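Local coordinates for pilin (Streptococcus pyogenes serotype M1, PDB 3GLE), which builds the pilus shaft as its major subunit, stacking into covalently joined columns that serve bacterial adhesion to host cells, aggregation and biofilm formation, at residues N36-F41 and E104-K109; T66-T71 and K81-D86; G112-T117 and K154-S159. The protein carries 2 engineered substitutions. All coordinates share one frame; numbering follows the deposited sequence.

The three contacts lie around the site of the natural K23 isopeptide cross-link in the N-terminal domain. Here that cross-link cannot form, because its asparagine partner is replaced by the engineered A155 of contact 3. E104, which autocatalyses formation of that bond in the natural protein, belongs to contact 1. The centres of contacts 1 and 2 are about 11 Å apart, and T37 O lies 2.8 Å from Y70 N, a probable hydrogen bond between neighbouring strands. Contact 3 is also centred about 11 Å from contact 1; they touch where Y115 of 112-117 brings CD2 to 3.2 Å from E104 OE2. Contacts 2 and 3 do not touch: their nearest atoms are about 7 Å apart.

Contact 1 of 3, residues N36-F41 and E104-K109; sequences NTDFTF and EEKIDK
K106 sets CG anti to its backbone N (chi1 -171°) and bends once, at chi2 (58°). The rest of its chain is extended, which brings NZ to D38. K106 comes in roughly perpendicular to the D38 side chain. K106 NZ forms a salt bridge with D38 OD1 at 2.7 Å and meets that oxygen nearly along its C-O axis. K106 NZ also gives a weak hydrogen bond to D38 O, 3.4 Å away. A water 2.9 Å from K106 NZ accepts a further bond and is in turn hydrogen-bonded to T37 OG1. Carboxylate and water hold the ammonium group, with the carbonyl adding little. The other carboxylate oxygen, D38 OD2, has its own salt bridge to K67.

Next the end of strand 96-105 pairs antiparallel with strand 37-45 in the Ig-like beta-sandwich domain. T40 and E105 form the hydrogen-bonded pair. E105 N donates to T40 O at 2.8 Å. T40 OG1 closes the other side with a 2.6 Å bond to E105 O, so a hydroxyl stands in for a backbone donor. F41 and E104 are the non-hydrogen-bonded pair that follows. The E104 side chain runs alongside F41 in the same direction.

E104 touches both phenylalanines. Its CB and CG pack along F41 CD1 and CE1. E104 OE1 sits at the edge of the F41 ring, near its plane, 3.5 Å from F41 CE1. E104 OE2 approaches F39 CD1 obliquely at 3.7 Å. The carboxylate plane is turned 54° from the F41 ring. E104 OE1 also forms a salt bridge with K23, the lysine of the natural cross-link, and F39 makes a cation-pi contact with the same lysine.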
ATOM      1  N   ASN A  36       4.863   6.151   1.492  1.00 18.03           N
ATOM      2  CA  ASN A  36       5.135   7.479   0.976  1.00 19.23           C
ATOM      3  C   ASN A  36       4.986   7.395  -0.547  1.00 18.97           C
ATOM      4  O   ASN A  36       5.837   6.825  -1.241  1.00 19.16           O
ATOM      5  CB  ASN A  36       6.573   7.950   1.326  1.00 19.65           C
ATOM      6  CG  ASN A  36       6.887   7.868   2.820  1.00 22.61           C
ATOM      7  OD1 ASN A  36       6.209   8.465   3.652  1.00 25.93           O
ATOM      8  ND2 ASN A  36       7.947   7.130   3.159  1.00 26.01           N
ATOM      9  N   THR A  37       3.897   7.935  -1.072  1.00 19.10           N
ATOM     10  CA  THR A  37       3.653   7.846  -2.524  1.00 18.86           C
ATOM     11  C   THR A  37       2.650   8.873  -2.981  1.00 18.92           C
ATOM     12  O   THR A  37       1.892   9.406  -2.170  1.00 19.14           O
ATOM     13  CB  THR A  37       3.191   6.413  -2.954  1.00 18.78           C
ATOM     14  OG1 THR A  37       3.212   6.326  -4.379  1.00 20.30           O
ATOM     15  CG2 THR A  37       1.772   6.046  -2.412  1.00 17.17           C
ATOM     16  N   ASP A  38       2.610   9.131  -4.282  1.00 19.29           N
ATOM     17  CA  ASP A  38       1.552   9.979  -4.802  1.00 20.72           C
ATOM     18  C   ASP A  38       0.590   9.275  -5.769  1.00 20.55           C
ATOM     19  O   ASP A  38       0.870   8.191  -6.281  1.00 21.33           O
ATOM     20  CB  ASP A  38       2.132  11.259  -5.401  1.00 20.26           C
ATOM     21  CG  ASP A  38       3.086  10.996  -6.558  1.00 24.63           C
ATOM     22  OD1 ASP A  38       3.090   9.850  -7.093  1.00 27.94           O
ATOM     23  OD2 ASP A  38       3.835  11.949  -6.936  1.00 23.98           O
ATOM     24  N   PHE A  39      -0.543   9.906  -6.018  1.00 20.48           N
ATOM     25  CA  PHE A  39      -1.408   9.492  -7.108  1.00 20.78           C
ATOM     26  C   PHE A  39      -1.686  10.717  -7.952  1.00 20.91           C
ATOM     27  O   PHE A  39      -1.948  11.813  -7.411  1.00 21.09           O
ATOM     28  CB  PHE A  39      -2.700   8.878  -6.571  1.00 20.94           C
ATOM     29  CG  PHE A  39      -2.482   7.626  -5.765  1.00 22.09           C
ATOM     30  CD1 PHE A  39      -2.438   6.374  -6.393  1.00 25.01           C
ATOM     31  CD2 PHE A  39      -2.311   7.693  -4.384  1.00 22.49           C
ATOM     32  CE1 PHE A  39      -2.256   5.202  -5.642  1.00 23.44           C
ATOM     33  CE2 PHE A  39      -2.096   6.549  -3.628  1.00 22.88           C
ATOM     34  CZ  PHE A  39      -2.080   5.294  -4.255  1.00 25.80           C
ATOM     35  N   THR A  40      -1.591  10.555  -9.268  1.00 20.27           N
ATOM     36  CA  THR A  40      -1.811  11.673 -10.187  1.00 20.41           C
ATOM     37  C   THR A  40      -3.089  11.468 -11.001  1.00 20.35           C
ATOM     38  O   THR A  40      -3.389  10.353 -11.422  1.00 21.97           O
ATOM     39  CB  THR A  40      -0.567  11.921 -11.123  1.00 20.69           C
ATOM     40  OG1 THR A  40      -0.261  10.736 -11.861  1.00 23.20           O
ATOM     41  CG2 THR A  40       0.655  12.241 -10.312  1.00 20.19           C
ATOM     42  N   PHE A  41      -3.853  12.536 -11.206  1.00 19.46           N
ATOM     43  CA  PHE A  41      -5.066  12.476 -12.008  1.00 19.20           C
ATOM     44  C   PHE A  41      -4.952  13.425 -13.173  1.00 19.41           C
ATOM     45  O   PHE A  41      -4.519  14.559 -13.013  1.00 19.36           O
ATOM     46  CB  PHE A  41      -6.299  12.786 -11.148  1.00 19.01           C
ATOM     47  CG  PHE A  41      -6.315  12.005  -9.876  1.00 19.09           C
ATOM     48  CD1 PHE A  41      -6.506  10.634  -9.906  1.00 17.45           C
ATOM     49  CD2 PHE A  41      -6.041  12.617  -8.672  1.00 19.79           C
ATOM     50  CE1 PHE A  41      -6.488   9.902  -8.750  1.00 17.02           C
ATOM     51  CE2 PHE A  41      -6.011  11.881  -7.503  1.00 20.97           C
ATOM     52  CZ  PHE A  41      -6.225  10.519  -7.549  1.00 17.78           C
ATOM     53  N   GLU A 104      -6.659   8.197 -13.569  1.00 25.69           N
ATOM     54  CA  GLU A 104      -5.528   8.170 -12.662  1.00 28.36           C
ATOM     55  C   GLU A 104      -4.288   7.613 -13.403  1.00 29.86           C
ATOM     56  O   GLU A 104      -4.364   6.593 -14.087  1.00 29.37           O
ATOM     57  CB  GLU A 104      -5.864   7.312 -11.433  1.00 28.21           C
ATOM     58  CG  GLU A 104      -4.718   7.209 -10.440  1.00 29.50           C
ATOM     59  CD  GLU A 104      -4.977   6.227  -9.318  1.00 33.37           C
ATOM     60  OE1 GLU A 104      -5.796   6.529  -8.406  1.00 33.04           O
ATOM     61  OE2 GLU A 104      -4.334   5.154  -9.341  1.00 33.64           O
ATOM     62  N   GLU A 105      -3.149   8.282 -13.261  1.00 31.85           N
ATOM     63  CA  GLU A 105      -1.930   7.823 -13.916  1.00 34.39           C
ATOM     64  C   GLU A 105      -0.876   7.425 -12.905  1.00 35.53           C
ATOM     65  O   GLU A 105      -0.614   8.165 -11.960  1.00 36.49           O
ATOM     66  CB  GLU A 105      -1.351   8.917 -14.805  1.00 34.51           C
ATOM     67  CG  GLU A 105      -2.006   9.053 -16.158  1.00 37.33           C
ATOM     68  CD  GLU A 105      -1.054   9.600 -17.211  1.00 41.21           C
ATOM     69  OE1 GLU A 105      -1.551  10.045 -18.276  1.00 42.98           O
ATOM     70  OE2 GLU A 105       0.186   9.578 -16.977  1.00 42.03           O
ATOM     71  N   LYS A 106      -0.245   6.275 -13.108  1.00 36.74           N
ATOM     72  CA  LYS A 106       0.909   5.934 -12.283  1.00 38.23           C
ATOM     73  C   LYS A 106       2.006   5.206 -13.062  1.00 38.37           C
ATOM     74  O   LYS A 106       1.842   4.044 -13.450  1.00 39.43           O
ATOM     75  CB  LYS A 106       0.485   5.140 -11.043  1.00 38.58           C
ATOM     76  CG  LYS A 106       1.611   4.942 -10.013  1.00 40.85           C
ATOM     77  CD  LYS A 106       2.179   6.270  -9.546  1.00 43.47           C
ATOM     78  CE  LYS A 106       3.129   6.077  -8.379  1.00 45.45           C
ATOM     79  NZ  LYS A 106       3.735   7.371  -7.945  1.00 47.70           N
ATOM     80  N   ILE A 107       3.121   5.896 -13.285  1.00 38.03           N
ATOM     81  CA  ILE A 107       4.251   5.329 -14.025  1.00 37.55           C
ATOM     82  C   ILE A 107       4.748   4.025 -13.363  1.00 36.61           C
ATOM     83  O   ILE A 107       4.486   2.930 -13.874  1.00 36.90           O
ATOM     84  CB  ILE A 107       5.398   6.357 -14.182  1.00 37.98           C
ATOM     85  CG1 ILE A 107       4.888   7.668 -14.818  1.00 38.56           C
ATOM     86  CG2 ILE A 107       6.568   5.758 -14.967  1.00 39.04           C
ATOM     87  CD1 ILE A 107       4.976   7.743 -16.350  1.00 39.66           C
ATOM     88  N   ASP A 108       5.427   4.139 -12.225  1.00 35.38           N
ATOM     89  CA  ASP A 108       5.948   2.975 -11.523  0.50 34.69           C
ATOM     90  C   ASP A 108       5.034   2.575 -10.360  1.00 34.21           C
ATOM     91  O   ASP A 108       4.819   3.363  -9.425  1.00 34.35           O
ATOM     92  CB  ASP A 108       7.385   3.226 -11.045  0.50 34.84           C
ATOM     93  CG  ASP A 108       8.388   3.298 -12.198  0.50 34.49           C
ATOM     94  OD1 ASP A 108       8.159   2.638 -13.238  0.50 33.47           O
ATOM     95  OD2 ASP A 108       9.410   4.008 -12.058  0.50 34.86           O
ATOM     96  N   LYS A 109       4.513   1.355 -10.440  1.00 32.98           N
ATOM     97  CA  LYS A 109       3.578   0.823  -9.454  0.50 32.11           C
ATOM     98  C   LYS A 109       4.262   0.583  -8.110  1.00 31.12           C
ATOM     99  O   LYS A 109       5.390   0.131  -8.050  1.00 30.60           O
ATOM    100  CB  LYS A 109       2.943  -0.474  -9.973  0.50 32.32           C
ATOM    101  CG  LYS A 109       2.315  -0.369 -11.362  0.50 32.58           C
ATOM    102  CD  LYS A 109       1.305   0.764 -11.460  0.50 33.14           C
ATOM    103  CE  LYS A 109       0.397   0.607 -12.682  0.50 34.01           C
ATOM    104  NZ  LYS A 109      -0.796   1.508 -12.620  0.50 34.73           N
TER
HETATM  105  O   HOH W   1       5.615   6.631  -5.831  1.00 27.25           O

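Contact 2 of 3, residues T66-T71 and K81-D86; sequences TKVTYT and KTAEFD
K81 lays its aliphatic chain over one face of the Y70 ring. K81 CD sits above the ring centre, 4.0 Å from the centroid of the Y70 ring, in a CH-pi contact. The lysine chain and the tyrosine run antiparallel to each other. K81 bends at chi4 (-86°), and NZ goes on to a salt bridge with D74; its cation-pi attraction to Y70 is long and at most weak. Y70 OH is bonded to N79 O.

The tight packing continues along the strands. V68 CB meets K81 CB at 3.9 Å, and V68 CG1 lies equally far from A83 CB. The small A83 also admits T66 OG1, 3.4 Å from its CB. T66 CG2 covers one face of the F85 ring, offset toward the rim and 3.9 Å from the centroid. On the solvent side, K67, T69, T82 and E84 are exposed, start away from the contact and add little to it.

The strands run antiparallel, 164° apart, but belong to different sheets of the sandwich. T66-Y70 bonds to strand 37-45, whereas K81 and A83 bond to strand 18-27. Between them the one hydrogen bond is weak, T66 OG1 to E84 O at 3.3 Å. Apolar and CH-pi contacts, rather than backbone bonding, therefore hold this margin of the two sheets together.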
ATOM      1  N   THR A  66      -3.553  16.942 -11.462  1.00 21.01           N
ATOM      2  CA  THR A  66      -3.562  17.277 -10.053  1.00 20.79           C
ATOM      3  C   THR A  66      -3.286  16.014  -9.242  1.00 21.20           C
ATOM      4  O   THR A  66      -3.530  14.888  -9.718  1.00 21.51           O
ATOM      5  CB  THR A  66      -4.885  17.989  -9.648  1.00 20.67           C
ATOM      6  OG1 THR A  66      -4.728  18.610  -8.365  1.00 22.16           O
ATOM      7  CG2 THR A  66      -6.053  17.009  -9.594  1.00 20.88           C
ATOM      8  N   LYS A  67      -2.782  16.162  -8.023  1.00 20.66           N
ATOM      9  CA  LYS A  67      -2.376  14.967  -7.312  1.00 20.51           C
ATOM     10  C   LYS A  67      -2.562  15.019  -5.823  1.00 19.29           C
ATOM     11  O   LYS A  67      -2.706  16.096  -5.242  1.00 19.26           O
ATOM     12  CB  LYS A  67      -0.928  14.611  -7.673  1.00 21.52           C
ATOM     13  CG  LYS A  67       0.128  15.346  -6.915  1.00 24.68           C
ATOM     14  CD  LYS A  67       1.521  14.914  -7.425  1.00 30.13           C
ATOM     15  CE  LYS A  67       2.577  15.030  -6.333  1.00 30.15           C
ATOM     16  NZ  LYS A  67       3.855  14.373  -6.705  1.00 33.41           N
ATOM     17  N   VAL A  68      -2.576  13.838  -5.224  1.00 17.38           N
ATOM     18  CA  VAL A  68      -2.619  13.707  -3.795  1.00 17.19           C
ATOM     19  C   VAL A  68      -1.406  12.866  -3.344  1.00 17.04           C
ATOM     20  O   VAL A  68      -0.933  11.999  -4.083  1.00 16.07           O
ATOM     21  CB  VAL A  68      -3.918  13.008  -3.330  1.00 17.55           C
ATOM     22  CG1 VAL A  68      -5.145  13.862  -3.663  1.00 16.52           C
ATOM     23  CG2 VAL A  68      -4.029  11.595  -3.950  1.00 16.95           C
ATOM     24  N   THR A  69      -0.937  13.114  -2.126  1.00 16.08           N
ATOM     25  CA  THR A  69       0.261  12.465  -1.623  1.00 16.49           C
ATOM     26  C   THR A  69       0.016  11.828  -0.256  1.00 16.79           C
ATOM     27  O   THR A  69      -0.537  12.457   0.640  1.00 17.10           O
ATOM     28  CB  THR A  69       1.405  13.490  -1.527  1.00 15.63           C
ATOM     29  OG1 THR A  69       1.569  14.111  -2.816  1.00 15.39           O
ATOM     30  CG2 THR A  69       2.705  12.805  -1.072  1.00 15.94           C
ATOM     31  N   TYR A  70       0.396  10.567  -0.120  1.00 17.16           N
ATOM     32  CA  TYR A  70       0.349   9.886   1.171  1.00 18.05           C
ATOM     33  C   TYR A  70       1.764   9.806   1.733  1.00 19.01           C
ATOM     34  O   TYR A  70       2.719   9.663   0.961  1.00 18.29           O
ATOM     35  CB  TYR A  70      -0.230   8.481   1.025  1.00 17.42           C
ATOM     36  CG  TYR A  70      -1.704   8.470   0.697  1.00 18.70           C
ATOM     37  CD1 TYR A  70      -2.661   8.325   1.708  1.00 18.25           C
ATOM     38  CD2 TYR A  70      -2.149   8.636  -0.621  1.00 18.35           C
ATOM     39  CE1 TYR A  70      -4.052   8.343   1.404  1.00 19.79           C
ATOM     40  CE2 TYR A  70      -3.526   8.649  -0.931  1.00 19.07           C
ATOM     41  CZ  TYR A  70      -4.472   8.508   0.085  1.00 19.40           C
ATOM     42  OH  TYR A  70      -5.834   8.509  -0.230  1.00 18.51           O
ATOM     43  N   THR A  71       1.883   9.911   3.064  1.00 19.79           N
ATOM     44  CA  THR A  71       3.141   9.687   3.776  1.00 20.89           C
ATOM     45  C   THR A  71       2.900   8.739   4.933  1.00 21.57           C
ATOM     46  O   THR A  71       1.750   8.539   5.339  1.00 21.23           O
ATOM     47  CB  THR A  71       3.719  10.978   4.361  1.00 21.27           C
ATOM     48  OG1 THR A  71       2.796  11.535   5.303  1.00 22.30           O
ATOM     49  CG2 THR A  71       3.975  12.004   3.260  1.00 22.65           C
ATOM     50  N   LYS A  81      -7.932  11.438   0.561  1.00 24.35           N
ATOM     51  CA  LYS A  81      -7.383  12.736   0.205  1.00 23.38           C
ATOM     52  C   LYS A  81      -8.064  13.337  -1.019  1.00 22.62           C
ATOM     53  O   LYS A  81      -8.529  12.606  -1.877  1.00 22.25           O
ATOM     54  CB  LYS A  81      -5.868  12.634   0.022  1.00 23.37           C
ATOM     55  CG  LYS A  81      -5.150  12.570   1.378  1.00 25.84           C
ATOM     56  CD  LYS A  81      -3.664  12.391   1.258  1.00 26.96           C
ATOM     57  CE  LYS A  81      -3.076  11.969   2.583  1.00 25.52           C
ATOM     58  NZ  LYS A  81      -2.764  13.129   3.429  1.00 24.25           N
ATOM     59  N   THR A  82      -8.100  14.668  -1.088  1.00 21.55           N
ATOM     60  CA  THR A  82      -8.746  15.374  -2.171  1.00 21.10           C
ATOM     61  C   THR A  82      -7.763  16.305  -2.887  1.00 20.49           C
ATOM     62  O   THR A  82      -6.795  16.762  -2.303  1.00 19.99           O
ATOM     63  CB  THR A  82      -9.986  16.207  -1.686  1.00 20.82           C
ATOM     64  OG1 THR A  82      -9.552  17.246  -0.797  1.00 21.82           O
ATOM     65  CG2 THR A  82     -11.027  15.317  -0.970  1.00 21.42           C
ATOM     66  N   ALA A  83      -8.011  16.531  -4.164  1.00 19.80           N
ATOM     67  CA  ALA A  83      -7.334  17.557  -4.934  1.00 21.51           C
ATOM     68  C   ALA A  83      -8.427  18.123  -5.850  1.00 22.09           C
ATOM     69  O   ALA A  83      -9.582  17.669  -5.795  1.00 21.30           O
ATOM     70  CB  ALA A  83      -6.179  16.952  -5.734  1.00 21.11           C
ATOM     71  N   GLU A  84      -8.106  19.125  -6.652  1.00 23.37           N
ATOM     72  CA  GLU A  84      -9.111  19.661  -7.569  1.00 25.68           C
ATOM     73  C   GLU A  84      -8.549  20.150  -8.896  1.00 25.58           C
ATOM     74  O   GLU A  84      -7.360  20.503  -8.985  1.00 25.74           O
ATOM     75  CB  GLU A  84      -9.973  20.737  -6.890  1.00 26.81           C
ATOM     76  CG  GLU A  84      -9.249  22.022  -6.525  1.00 32.21           C
ATOM     77  CD  GLU A  84     -10.115  22.967  -5.679  1.00 38.85           C
ATOM     78  OE1 GLU A  84     -11.364  22.958  -5.817  1.00 41.11           O
ATOM     79  OE2 GLU A  84      -9.533  23.716  -4.861  1.00 42.38           O
ATOM     80  N   PHE A  85      -9.401  20.105  -9.922  1.00 25.05           N
ATOM     81  CA  PHE A  85      -9.119  20.703 -11.215  1.00 25.34           C
ATOM     82  C   PHE A  85      -9.796  22.069 -11.242  1.00 25.87           C
ATOM     83  O   PHE A  85     -10.881  22.256 -10.672  1.00 25.72           O
ATOM     84  CB  PHE A  85      -9.675  19.851 -12.365  1.00 25.16           C
ATOM     85  CG  PHE A  85      -9.020  18.503 -12.516  1.00 24.43           C
ATOM     86  CD1 PHE A  85      -7.702  18.397 -12.953  1.00 24.15           C
ATOM     87  CD2 PHE A  85      -9.733  17.336 -12.263  1.00 23.46           C
ATOM     88  CE1 PHE A  85      -7.097  17.146 -13.118  1.00 23.20           C
ATOM     89  CE2 PHE A  85      -9.134  16.066 -12.426  1.00 22.20           C
ATOM     90  CZ  PHE A  85      -7.819  15.977 -12.856  1.00 21.92           C
ATOM     91  N   ASP A  86      -9.177  23.008 -11.945  1.00 26.41           N
ATOM     92  CA  ASP A  86      -9.663  24.382 -12.004  1.00 27.18           C
ATOM     93  C   ASP A  86     -10.130  24.749 -13.425  1.00 27.16           C
ATOM     94  O   ASP A  86      -9.330  24.759 -14.359  1.00 27.21           O
ATOM     95  CB  ASP A  86      -8.532  25.304 -11.541  1.00 27.80           C
ATOM     96  CG  ASP A  86      -8.966  26.750 -11.411  1.00 30.14           C
ATOM     97  OD1 ASP A  86     -10.163  27.035 -11.622  1.00 33.53           O
ATOM     98  OD2 ASP A  86      -8.100  27.605 -11.112  1.00 32.54           O
TER

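Contact 3 of 3, residues G112-T117 and K154-S159; sequences GVSYDT and KASLDS. Engineered in segment 154-159: A155 (natural residue Asn).
D116 accepts a nearly straight hydrogen bond from K154 N, 2.8 Å from D116 OD2 with an N-H...O angle of 172°. The bond uses the anti lone pair of OD2. The other carboxylate oxygen, OD1, is bonded to T118 OG1, so the group is held at both oxygens. A second polar link joins two hydroxyls: S114 OG and S156 OG are 2.6 Å apart, and either could be the donor. S114 OG takes the position between its backbone N and carbonyl carbon (chi1 74°), which turns it toward S156.

Two backbone bonds zip the middle of the contact. S114 N donates to S156 O at 3.0 Å, and D158 N donates to G112 O at 2.8 Å. Both donors lie in the plane of the carbonyl they meet. They flank a single beta bridge between V113 and L157, and the segments run in nearly opposite directions. CA-H...O contacts from V113 to S156 O and from L157 to G112 O accompany these bonds.

Beyond the backbone, V113 spreads its two methyl groups over two partners. V113 CG2 packs on L157 CD1 at 3.7 Å, the side chains crossing at a slant. V113 CG1 lies 4.2 Å from A155 CB. That alanine is engineered and replaces the asparagine that would be joined to K23; its CB is close to S114 O, at 3.1 Å. A155 still touches that lysine, and the side chain of D116 is about 4 Å from that of the autocatalytic E104.

Segment 112-117 lies in the loop between strands 96-105 and 119-129. It runs along one side of strand 151-169, which pairs in parallel with strand 18-27 through backbone bonds from A155 and L157 and continues toward the C-terminal domain.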
ATOM      1  N   GLY A 112       2.175  -3.627  -3.604  1.00 27.13           N
ATOM      2  CA  GLY A 112       1.084  -3.904  -2.702  1.00 27.08           C
ATOM      3  C   GLY A 112      -0.080  -2.961  -2.851  1.00 27.98           C
ATOM      4  O   GLY A 112      -1.060  -3.061  -2.107  1.00 27.15           O
ATOM      5  N   VAL A 113       0.048  -2.031  -3.805  1.00 28.38           N
ATOM      6  CA  VAL A 113      -0.983  -1.065  -4.129  1.00 29.03           C
ATOM      7  C   VAL A 113      -1.611  -1.423  -5.474  1.00 30.13           C
ATOM      8  O   VAL A 113      -0.909  -1.658  -6.450  1.00 29.47           O
ATOM      9  CB  VAL A 113      -0.403   0.377  -4.172  1.00 29.14           C
ATOM     10  CG1 VAL A 113      -1.446   1.379  -4.606  1.00 27.12           C
ATOM     11  CG2 VAL A 113       0.145   0.761  -2.812  1.00 27.96           C
ATOM     12  N   SER A 114      -2.939  -1.480  -5.519  1.00 31.81           N
ATOM     13  CA  SER A 114      -3.642  -1.803  -6.765  1.00 33.66           C
ATOM     14  C   SER A 114      -4.109  -0.520  -7.417  1.00 34.19           C
ATOM     15  O   SER A 114      -4.645   0.346  -6.736  1.00 34.73           O
ATOM     16  CB  SER A 114      -4.878  -2.617  -6.465  1.00 33.91           C
ATOM     17  OG  SER A 114      -5.841  -1.747  -5.900  1.00 35.25           O
ATOM     18  N   TYR A 115      -3.956  -0.404  -8.730  1.00 34.43           N
ATOM     19  CA  TYR A 115      -4.324   0.842  -9.387  1.00 34.95           C
ATOM     20  C   TYR A 115      -5.658   0.806 -10.094  1.00 35.52           C
ATOM     21  O   TYR A 115      -5.900  -0.056 -10.940  1.00 35.81           O
ATOM     22  CB  TYR A 115      -3.199   1.368 -10.274  1.00 34.49           C
ATOM     23  CG  TYR A 115      -2.020   1.783  -9.409  1.00 35.06           C
ATOM     24  CD1 TYR A 115      -1.096   0.826  -8.956  1.00 31.18           C
ATOM     25  CD2 TYR A 115      -1.868   3.113  -8.974  1.00 33.58           C
ATOM     26  CE1 TYR A 115      -0.043   1.181  -8.134  1.00 30.75           C
ATOM     27  CE2 TYR A 115      -0.800   3.478  -8.150  1.00 31.43           C
ATOM     28  CZ  TYR A 115       0.102   2.501  -7.745  1.00 30.25           C
ATOM     29  OH  TYR A 115       1.151   2.833  -6.945  1.00 31.85           O
ATOM     30  N   ASP A 116      -6.508   1.756  -9.692  1.00 35.80           N
ATOM     31  CA  ASP A 116      -7.796   2.059 -10.305  1.00 35.34           C
ATOM     32  C   ASP A 116      -7.620   2.451 -11.773  1.00 34.72           C
ATOM     33  O   ASP A 116      -7.057   3.502 -12.094  1.00 34.94           O
ATOM     34  CB  ASP A 116      -8.483   3.189  -9.520  1.00 35.02           C
ATOM     35  CG  ASP A 116      -9.999   3.143  -9.621  1.00 35.69           C
ATOM     36  OD1 ASP A 116     -10.515   2.712 -10.672  1.00 37.03           O
ATOM     37  OD2 ASP A 116     -10.683   3.525  -8.638  1.00 35.71           O
ATOM     38  N   THR A 117      -8.125   1.593 -12.651  1.00 34.14           N
ATOM     39  CA  THR A 117      -8.070   1.777 -14.113  1.00 33.75           C
ATOM     40  C   THR A 117      -9.273   2.568 -14.680  1.00 32.73           C
ATOM     41  O   THR A 117      -9.387   2.801 -15.894  1.00 32.78           O
ATOM     42  CB  THR A 117      -7.982   0.403 -14.819  1.00 34.03           C
ATOM     43  OG1 THR A 117      -9.016  -0.479 -14.328  1.00 34.83           O
ATOM     44  CG2 THR A 117      -6.609  -0.232 -14.567  1.00 35.14           C
ATOM     45  N   LYS A 154     -10.253   4.607  -6.090  1.00 24.78           N
ATOM     46  CA  LYS A 154      -9.989   3.752  -4.939  1.00 26.63           C
ATOM     47  C   LYS A 154      -8.819   2.831  -5.273  1.00 27.02           C
ATOM     48  O   LYS A 154      -8.775   2.248  -6.362  1.00 28.08           O
ATOM     49  CB  LYS A 154     -11.219   2.906  -4.626  1.00 26.43           C
ATOM     50  CG  LYS A 154     -11.118   2.124  -3.304  1.00 29.59           C
ATOM     51  CD  LYS A 154     -12.458   1.508  -2.950  1.00 36.36           C
ATOM     52  CE  LYS A 154     -12.777   0.280  -3.812  1.00 38.37           C
ATOM     53  NZ  LYS A 154     -14.099  -0.303  -3.415  1.00 41.21           N
ATOM     54  N   ALA A 155      -7.855   2.734  -4.364  1.00 26.86           N
ATOM     55  CA  ALA A 155      -6.780   1.749  -4.492  1.00 26.84           C
ATOM     56  C   ALA A 155      -6.818   0.822  -3.276  1.00 27.21           C
ATOM     57  O   ALA A 155      -7.099   1.284  -2.167  1.00 27.23           O
ATOM     58  CB  ALA A 155      -5.454   2.459  -4.554  1.00 27.49           C
ATOM     59  N   SER A 156      -6.564  -0.474  -3.464  1.00 27.20           N
ATOM     60  CA  SER A 156      -6.361  -1.355  -2.301  1.00 27.27           C
ATOM     61  C   SER A 156      -4.889  -1.344  -1.898  1.00 25.97           C
ATOM     62  O   SER A 156      -4.002  -1.291  -2.745  1.00 25.84           O
ATOM     63  CB  SER A 156      -6.897  -2.768  -2.525  1.00 27.48           C
ATOM     64  OG  SER A 156      -6.563  -3.219  -3.828  1.00 32.23           O
ATOM     65  N   LEU A 157      -4.643  -1.287  -0.598  1.00 24.76           N
ATOM     66  CA  LEU A 157      -3.302  -1.409  -0.074  1.00 23.64           C
ATOM     67  C   LEU A 157      -3.268  -2.724   0.698  1.00 24.00           C
ATOM     68  O   LEU A 157      -3.930  -2.871   1.743  1.00 22.84           O
ATOM     69  CB  LEU A 157      -2.926  -0.225   0.819  1.00 23.42           C
ATOM     70  CG  LEU A 157      -1.595  -0.401   1.571  1.00 23.85           C
ATOM     71  CD1 LEU A 157      -0.367  -0.233   0.666  1.00 18.67           C
ATOM     72  CD2 LEU A 157      -1.506   0.505   2.782  1.00 25.06           C
ATOM     73  N   ASP A 158      -2.556  -3.693   0.119  1.00 24.33           N
ATOM     74  CA  ASP A 158      -2.338  -5.002   0.731  1.00 25.64           C
ATOM     75  C   ASP A 158      -1.113  -4.891   1.621  1.00 25.35           C
ATOM     76  O   ASP A 158      -0.271  -4.001   1.443  1.00 25.33           O
ATOM     77  CB  ASP A 158      -2.086  -6.081  -0.343  1.00 26.38           C
ATOM     78  CG  ASP A 158      -2.546  -7.512   0.087  1.00 30.49           C
ATOM     79  OD1 ASP A 158      -3.236  -7.693   1.121  1.00 33.15           O
ATOM     80  OD2 ASP A 158      -2.220  -8.484  -0.643  1.00 33.92           O
ATOM     81  N   SER A 159      -1.036  -5.789   2.603  1.00 24.62           N
ATOM     82  CA  SER A 159       0.197  -6.033   3.311  1.00 23.07           C
ATOM     83  C   SER A 159       0.253  -7.525   3.598  1.00 23.07           C
ATOM     84  O   SER A 159      -0.567  -8.312   3.101  1.00 21.62           O
ATOM     85  CB  SER A 159       0.246  -5.221   4.594  1.00 23.44           C
ATOM     86  OG  SER A 159      -0.998  -5.292   5.227  1.00 21.03           O
TER